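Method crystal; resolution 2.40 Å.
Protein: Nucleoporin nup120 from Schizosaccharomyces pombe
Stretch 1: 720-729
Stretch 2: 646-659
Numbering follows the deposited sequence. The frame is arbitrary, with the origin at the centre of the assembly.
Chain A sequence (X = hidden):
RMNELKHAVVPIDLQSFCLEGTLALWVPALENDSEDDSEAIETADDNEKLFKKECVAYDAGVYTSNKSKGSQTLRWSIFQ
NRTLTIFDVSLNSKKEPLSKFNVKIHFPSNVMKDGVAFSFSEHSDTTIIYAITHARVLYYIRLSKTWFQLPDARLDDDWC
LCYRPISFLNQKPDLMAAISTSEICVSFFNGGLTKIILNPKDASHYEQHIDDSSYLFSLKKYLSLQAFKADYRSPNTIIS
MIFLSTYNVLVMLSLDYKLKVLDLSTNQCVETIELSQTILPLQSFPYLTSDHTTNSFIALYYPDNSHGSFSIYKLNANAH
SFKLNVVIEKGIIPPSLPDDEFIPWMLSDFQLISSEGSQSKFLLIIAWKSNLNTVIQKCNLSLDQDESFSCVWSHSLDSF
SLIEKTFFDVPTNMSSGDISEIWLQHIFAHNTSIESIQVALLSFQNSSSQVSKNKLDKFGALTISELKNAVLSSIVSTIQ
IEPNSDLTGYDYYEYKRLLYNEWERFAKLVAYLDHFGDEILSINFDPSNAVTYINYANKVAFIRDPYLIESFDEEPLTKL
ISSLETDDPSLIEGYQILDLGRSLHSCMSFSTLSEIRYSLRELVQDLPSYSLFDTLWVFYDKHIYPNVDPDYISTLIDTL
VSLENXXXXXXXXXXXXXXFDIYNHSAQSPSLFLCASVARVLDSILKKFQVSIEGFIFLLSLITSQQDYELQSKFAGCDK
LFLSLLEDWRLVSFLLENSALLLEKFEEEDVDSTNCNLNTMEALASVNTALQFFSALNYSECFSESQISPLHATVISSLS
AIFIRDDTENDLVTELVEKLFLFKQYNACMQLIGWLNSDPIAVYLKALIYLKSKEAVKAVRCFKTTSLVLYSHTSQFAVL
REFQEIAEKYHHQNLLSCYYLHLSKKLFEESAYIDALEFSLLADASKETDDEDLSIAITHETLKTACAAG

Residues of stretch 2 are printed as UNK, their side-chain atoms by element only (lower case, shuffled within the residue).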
# COMPACT_ATOMS: atom_id res chain seq x y z
N LYS A 720 8.17 -21.07 23.48
CA LYS A 720 8.58 -19.68 23.62
C LYS A 720 9.19 -19.15 22.33
O LYS A 720 9.02 -17.98 21.98
CB LYS A 720 9.58 -19.51 24.77
CG LYS A 720 8.96 -19.60 26.16
CD LYS A 720 9.77 -18.78 27.16
CE LYS A 720 9.67 -19.35 28.57
NZ LYS A 720 8.27 -19.42 29.08
N LEU A 721 9.91 -20.02 21.63
CA LEU A 721 10.49 -19.69 20.34
C LEU A 721 9.38 -19.49 19.29
O LEU A 721 9.41 -18.53 18.52
CB LEU A 721 11.50 -20.76 19.91
CG LEU A 721 12.12 -20.66 18.50
CD1 LEU A 721 12.82 -19.33 18.28
CD2 LEU A 721 13.07 -21.82 18.25
N PHE A 722 8.40 -20.40 19.28
CA PHE A 722 7.27 -20.31 18.38
C PHE A 722 6.45 -19.04 18.61
O PHE A 722 6.16 -18.31 17.66
CB PHE A 722 6.38 -21.56 18.50
CG PHE A 722 5.10 -21.47 17.72
CD1 PHE A 722 5.11 -21.24 16.35
CD2 PHE A 722 3.87 -21.64 18.36
CE1 PHE A 722 3.93 -21.16 15.63
CE2 PHE A 722 2.69 -21.57 17.64
CZ PHE A 722 2.72 -21.33 16.28
N LEU A 723 6.11 -18.76 19.87
CA LEU A 723 5.33 -17.57 20.22
C LEU A 723 6.03 -16.28 19.79
O LEU A 723 5.40 -15.36 19.28
CB LEU A 723 5.02 -17.53 21.72
CG LEU A 723 3.88 -18.44 22.17
CD1 LEU A 723 3.87 -18.57 23.69
CD2 LEU A 723 2.52 -17.98 21.66
N SER A 724 7.34 -16.26 20.01
CA SER A 724 8.22 -15.17 19.60
C SER A 724 8.18 -14.95 18.08
O SER A 724 8.22 -13.82 17.61
CB SER A 724 9.65 -15.51 20.03
OG SER A 724 10.52 -14.44 19.76
N LEU A 725 8.11 -16.04 17.32
CA LEU A 725 8.05 -15.96 15.87
C LEU A 725 6.69 -15.46 15.39
O LEU A 725 6.61 -14.67 14.45
CB LEU A 725 8.37 -17.32 15.24
CG LEU A 725 9.83 -17.75 15.34
CD1 LEU A 725 9.93 -19.21 14.96
CD2 LEU A 725 10.72 -16.90 14.44
N LEU A 726 5.63 -15.91 16.06
CA LEU A 726 4.28 -15.47 15.76
C LEU A 726 4.14 -13.98 15.99
O LEU A 726 3.42 -13.28 15.26
CB LEU A 726 3.25 -16.22 16.62
CG LEU A 726 2.73 -17.58 16.16
CD1 LEU A 726 1.69 -18.07 17.16
CD2 LEU A 726 2.13 -17.52 14.76
N GLU A 727 4.84 -13.48 17.00
CA GLU A 727 4.78 -12.07 17.32
C GLU A 727 5.53 -11.26 16.27
O GLU A 727 5.07 -10.20 15.85
CB GLU A 727 5.33 -11.81 18.71
CG GLU A 727 5.00 -10.41 19.22
CD GLU A 727 3.54 -10.03 19.02
OE1 GLU A 727 2.66 -10.69 19.63
OE2 GLU A 727 3.27 -9.08 18.25
N ASP A 728 6.69 -11.76 15.86
CA ASP A 728 7.44 -11.18 14.75
C ASP A 728 6.57 -11.16 13.48
O ASP A 728 6.41 -10.12 12.84
CB ASP A 728 8.71 -12.00 14.51
CG ASP A 728 9.79 -11.74 15.55
OD1 ASP A 728 9.64 -10.81 16.37
OD2 ASP A 728 10.81 -12.46 15.53
N TRP A 729 6.01 -12.32 13.14
CA TRP A 729 5.15 -12.45 11.97
C TRP A 729 4.10 -11.40 11.98
O TRP A 729 3.87 -10.75 10.96
CB TRP A 729 4.52 -13.84 11.88
CG TRP A 729 3.83 -14.03 10.56
CD1 TRP A 729 4.38 -14.52 9.38
CD2 TRP A 729 2.43 -13.71 10.23
NE1 TRP A 729 3.45 -14.52 8.36
CE2 TRP A 729 2.26 -14.05 8.80
CE3 TRP A 729 1.35 -13.18 10.94
CZ2 TRP A 729 1.04 -13.86 8.14
CZ3 TRP A 729 0.13 -13.00 10.26
CH2 TRP A 729 -0.01 -13.33 8.89
N UNK A 646 20.08 -28.40 17.96
CA UNK A 646 19.58 -27.56 16.87
C UNK A 646 18.76 -26.36 17.36
O UNK A 646 18.87 -25.28 16.79
c UNK A 646 18.80 -29.85 16.67
c UNK A 646 18.69 -28.50 16.06
c UNK A 646 19.38 -29.70 18.04
N UNK A 647 17.95 -26.56 18.40
CA UNK A 647 17.10 -25.50 18.92
C UNK A 647 17.90 -24.28 19.35
O UNK A 647 17.53 -23.15 19.01
s UNK A 647 13.77 -25.49 21.40
c UNK A 647 14.34 -25.64 23.09
c UNK A 647 15.26 -24.90 20.57
c UNK A 647 16.19 -25.99 20.05
N UNK A 648 18.99 -24.51 20.08
CA UNK A 648 19.87 -23.42 20.51
C UNK A 648 20.44 -22.70 19.29
O UNK A 648 20.50 -21.47 19.27
n UNK A 648 25.55 -24.88 20.92
c UNK A 648 24.75 -25.34 21.87
c UNK A 648 21.91 -22.92 22.01
n UNK A 648 23.72 -24.61 22.30
c UNK A 648 21.01 -23.97 21.37
c UNK A 648 23.38 -23.27 21.81
n UNK A 648 24.97 -26.54 22.39
N UNK A 649 20.83 -23.48 18.28
CA UNK A 649 21.45 -22.95 17.06
C UNK A 649 20.54 -21.98 16.32
O UNK A 649 20.95 -20.85 16.04
c UNK A 649 22.83 -25.09 16.80
o UNK A 649 23.12 -26.14 16.18
o UNK A 649 23.28 -24.83 17.93
c UNK A 649 21.88 -24.10 16.13
N UNK A 650 19.31 -22.40 16.01
CA UNK A 650 18.37 -21.49 15.35
C UNK A 650 17.93 -20.35 16.24
O UNK A 650 17.73 -19.24 15.76
c UNK A 650 15.44 -24.05 15.02
c UNK A 650 16.72 -23.40 15.51
c UNK A 650 17.14 -22.16 14.72
c UNK A 650 17.42 -22.44 13.25
N UNK A 651 17.79 -20.63 17.54
CA UNK A 651 17.53 -19.59 18.52
C UNK A 651 18.55 -18.46 18.39
O UNK A 651 18.17 -17.29 18.33
c UNK A 651 17.55 -20.17 19.94
c UNK A 651 16.65 -19.42 20.90
o UNK A 651 15.74 -20.06 21.47
o UNK A 651 16.86 -18.21 21.11
N UNK A 652 19.83 -18.82 18.31
CA UNK A 652 20.92 -17.84 18.16
C UNK A 652 20.89 -17.14 16.80
O UNK A 652 21.08 -15.92 16.73
c UNK A 652 22.28 -18.51 18.36
o UNK A 652 22.42 -18.98 19.69
N UNK A 653 20.67 -17.91 15.74
CA UNK A 653 20.56 -17.33 14.40
C UNK A 653 19.36 -16.37 14.30
O UNK A 653 19.50 -15.27 13.78
c UNK A 653 21.69 -16.94 11.64
c UNK A 653 20.69 -19.10 10.91
c UNK A 653 20.56 -17.93 11.87
c UNK A 653 20.49 -18.41 13.32
N UNK A 654 18.21 -16.78 14.85
CA UNK A 654 17.03 -15.91 14.92
C UNK A 654 17.35 -14.64 15.71
O UNK A 654 16.85 -13.57 15.39
c UNK A 654 15.21 -17.58 14.43
c UNK A 654 15.80 -16.64 15.49
c UNK A 654 14.71 -15.67 15.94
c UNK A 654 14.45 -18.75 15.00
N UNK A 655 18.18 -14.77 16.74
CA UNK A 655 18.62 -13.60 17.49
C UNK A 655 19.48 -12.68 16.62
O UNK A 655 19.30 -11.47 16.66
n UNK A 655 18.19 -12.28 20.96
o UNK A 655 16.33 -13.46 20.46
c UNK A 655 17.56 -13.35 20.47
c UNK A 655 18.45 -14.46 19.91
c UNK A 655 19.35 -14.00 18.78
N UNK A 656 20.38 -13.26 15.83
CA UNK A 656 21.22 -12.47 14.92
C UNK A 656 20.41 -11.69 13.89
O UNK A 656 20.68 -10.52 13.64
n UNK A 656 25.55 -15.07 10.85
c UNK A 656 22.22 -13.37 14.17
c UNK A 656 24.73 -13.40 14.01
c UNK A 656 23.52 -13.63 14.91
c UNK A 656 25.52 -14.14 11.79
n UNK A 656 24.83 -14.35 12.91
n UNK A 656 26.19 -13.01 11.61
N UNK A 657 19.41 -12.35 13.31
CA UNK A 657 18.64 -11.79 12.20
C UNK A 657 17.82 -10.58 12.62
O UNK A 657 17.71 -9.61 11.87
c UNK A 657 18.44 -14.02 10.85
c UNK A 657 17.50 -15.18 10.59
c UNK A 657 19.09 -13.56 9.55
c UNK A 657 17.74 -12.86 11.56
N UNK A 658 17.29 -10.63 13.84
CA UNK A 658 16.45 -9.55 14.37
C UNK A 658 17.24 -8.52 15.17
O UNK A 658 16.67 -7.54 15.65
n UNK A 658 13.59 -10.80 17.58
n UNK A 658 12.12 -12.53 18.01
c UNK A 658 15.32 -10.12 15.23
c UNK A 658 14.65 -11.67 17.09
c UNK A 658 12.41 -11.23 18.01
n UNK A 658 11.51 -10.34 18.43
c UNK A 658 15.78 -10.85 16.48
N UNK A 659 18.55 -8.75 15.30
CA UNK A 659 19.42 -7.85 16.05
C UNK A 659 19.73 -6.60 15.26
O UNK A 659 20.27 -6.68 14.15
c UNK A 659 20.73 -8.55 16.42
o UNK A 659 20.53 -9.50 17.44

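Position 646 carries three side-chain carbons that close a ring onto the backbone N, which makes it Pro646; it lies out of reach of stretch 1, and its carbonyl accepts the first helical hydrogen bond, from the N of position 650. At 647 an unbranched chain of two carbons, a sulfur and a terminal carbon identifies Met647. Its CB points sideways, yet CG comes within 4.4 Å of Leu721 CD2, a loose apolar contact. Position 648 has three carbons, a nitrogen and then a carbon bearing two further nitrogens, the guanidinium of Arg648; its CA-to-CB bond points away from stretch 1, and the side chain is exposed and makes no contact with it. At 649, two carbons, the second with two oxygens, form a carboxylate that does not reach stretch 1. This is Asp649, whose OD1 lies 3.8 Å from Arg648 NH1, a long salt bridge resting on charge alone.

Four carbons forked at the first, with one arm two carbons long, mark position 650 as Ile650. It points toward stretch 1 but stops just short of close contact. Position 651 again has two carbons, the second carrying two oxygens, a carboxylate, and one oxygen comes near a methyl of Leu721. This is Asp651, with OD2 4.4 Å from Leu721 CD1. Position 652 has one carbon and one oxygen and is exposed and out of reach of stretch 1; it is Ser652, and its OG donates back to Arg648 O at 3.2 Å. Position 653 has four carbons forked at the second, buried but out of reach of stretch 1; it is Leu653.

At 654 four carbons fork at the first, and the longer arm ends among the leucines of stretch 1. This is Ile654, whose CD1 lies 3.7 Å from Leu721 CD1 and 4.2 Å from Leu725 CD2. Position 655 shows three carbons, the third bearing one oxygen and one nitrogen: the amide of Gln655, exposed and without contact to stretch 1. Position 656 repeats the guanidinium pattern, three carbons, a nitrogen and a carbon with two more nitrogens, and is Arg656, out of reach of stretch 1. Position 657, four carbons forked at the second, is the buried Leu657, also out of reach.

The guanidinium pattern recurs at 658, but here the chain extends to Ser724 and Asp728, as Arg658. Position 659, one carbon and one oxygen, is Ser659; it is exposed, and its OG makes a very short 2.4 Å hydrogen bond to Gln655 O.

The two helices run in broadly the same direction, at 26°, with their axes no closer than 11.8 Å, so side chains must bridge the gap. Leu721 and Ile654 meet at the apolar centre, with Leu725 and Met647 adding to it. Farther along, Arg658 NH1 donates a weak hydrogen bond to Ser724 OG (3.0 Å, 135°), which sits near the guanidinium edge. Asp728 OD2 lies over one face, 2.8 Å from Arg658 NH1; no N-H points at it, so this salt bridge is purely electrostatic. Arg658 NH2 is bonded elsewhere in the structure.

Stretch 2 (646-659) PMRDIDSLIQRLRS
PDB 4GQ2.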